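Local coordinates for LPS-assembly lipoprotein LptE (Acinetobacter baumannii, PDB 5TSE), which probably works with LptD to assemble lipopolysaccharide at the surface of the outer membrane and may recognise the lipid there, at residues Q101-L104 and A105-N108. Numbering follows the deposited sequence.
Sequences QYDL and ATVN
Thr106 and Val107 fold back against Asp103 and Tyr102 in the surface loop that joins the edge strand 92-101 to the long helix 110-134, a bend with an inverse gamma turn centred on Thr106. It exemplifies how a chain can reverse between strand and helix through close local contacts. Ala105 lays its methyl CB 4.0 Å from OD2 of Asp103. The Asp103 CG is anti to the backbone N (chi1 -174°) and lies beside the carbonyl carbon, where OD2 can meet the methyls of Ala105 and Thr106. Thr106 crosses the same side chain at a slant: its OG1 sits 3.5 Å from CB of Asp103, while CG2 approaches OD2 at 4.0 Å. The gamma turn is marked by a weak bond of 3.2 Å from N of Val107 to O of Ala105, and beyond it O of Thr106 accepts a hydrogen bond from OG1 of Thr109. Val107 completes the bend: its CB is turned toward 101-104, and CG2, anti to the carbonyl carbon, does the touching. This methyl packs obliquely against the phenol of Tyr102, 3.8 Å from OH and 4.2 Å from CE1, and also lies 3.4 Å from O of Asp103.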
# COMPACT_ATOMS: atom_id res chain seq x y z
N GLN A 101 15.43 -17.79 0.93
CA GLN A 101 15.53 -19.24 0.85
C GLN A 101 15.36 -19.85 2.24
O GLN A 101 16.13 -19.55 3.15
CB GLN A 101 16.89 -19.66 0.29
CG GLN A 101 17.07 -21.18 0.18
CD GLN A 101 18.49 -21.62 -0.17
OE1 GLN A 101 19.35 -20.80 -0.49
NE2 GLN A 101 18.73 -22.92 -0.09
N TYR A 102 14.34 -20.69 2.42
CA TYR A 102 14.15 -21.37 3.69
C TYR A 102 15.31 -22.37 3.81
O TYR A 102 15.60 -23.11 2.86
CB TYR A 102 12.81 -22.10 3.76
CG TYR A 102 12.67 -23.01 4.97
CD1 TYR A 102 12.26 -22.51 6.21
CD2 TYR A 102 12.94 -24.37 4.86
CE1 TYR A 102 12.13 -23.36 7.31
CE2 TYR A 102 12.82 -25.23 5.95
CZ TYR A 102 12.41 -24.72 7.17
OH TYR A 102 12.29 -25.58 8.25
N ASP A 103 15.97 -22.36 4.96
CA ASP A 103 17.10 -23.23 5.23
C ASP A 103 16.90 -23.85 6.60
O ASP A 103 16.75 -23.13 7.59
CB ASP A 103 18.38 -22.40 5.19
CG ASP A 103 19.63 -23.24 5.31
OD1 ASP A 103 19.56 -24.48 5.12
OD2 ASP A 103 20.71 -22.65 5.58
N LEU A 104 16.88 -25.19 6.65
CA LEU A 104 16.68 -25.94 7.90
C LEU A 104 17.66 -25.55 9.02
O LEU A 104 17.31 -25.62 10.19
CB LEU A 104 16.79 -27.46 7.64
CG LEU A 104 15.72 -28.15 6.76
CD1 LEU A 104 16.11 -29.60 6.46
CD2 LEU A 104 14.34 -28.11 7.41
N ALA A 105 18.87 -25.14 8.65
CA ALA A 105 19.89 -24.74 9.63
C ALA A 105 19.59 -23.40 10.30
O ALA A 105 19.57 -23.30 11.53
CB ALA A 105 21.26 -24.71 8.98
N THR A 106 19.32 -22.37 9.49
CA THR A 106 19.07 -21.02 10.00
C THR A 106 17.59 -20.73 10.27
O THR A 106 17.07 -19.67 9.89
CB THR A 106 19.61 -19.98 9.00
OG1 THR A 106 18.88 -20.06 7.77
CG2 THR A 106 21.10 -20.22 8.74
N VAL A 107 16.91 -21.66 10.94
CA VAL A 107 15.49 -21.51 11.27
C VAL A 107 15.28 -20.53 12.43
O VAL A 107 14.24 -19.87 12.51
CB VAL A 107 14.82 -22.87 11.59
CG1 VAL A 107 13.37 -22.71 12.03
CG2 VAL A 107 14.89 -23.79 10.38
N ASN A 108 16.26 -20.43 13.33
CA ASN A 108 16.18 -19.52 14.48
C ASN A 108 16.03 -18.05 14.05
O ASN A 108 15.26 -17.30 14.64
CB ASN A 108 17.43 -19.64 15.36
CG ASN A 108 17.60 -21.04 15.94
OD1 ASN A 108 16.72 -21.89 15.82
ND2 ASN A 108 18.74 -21.26 16.59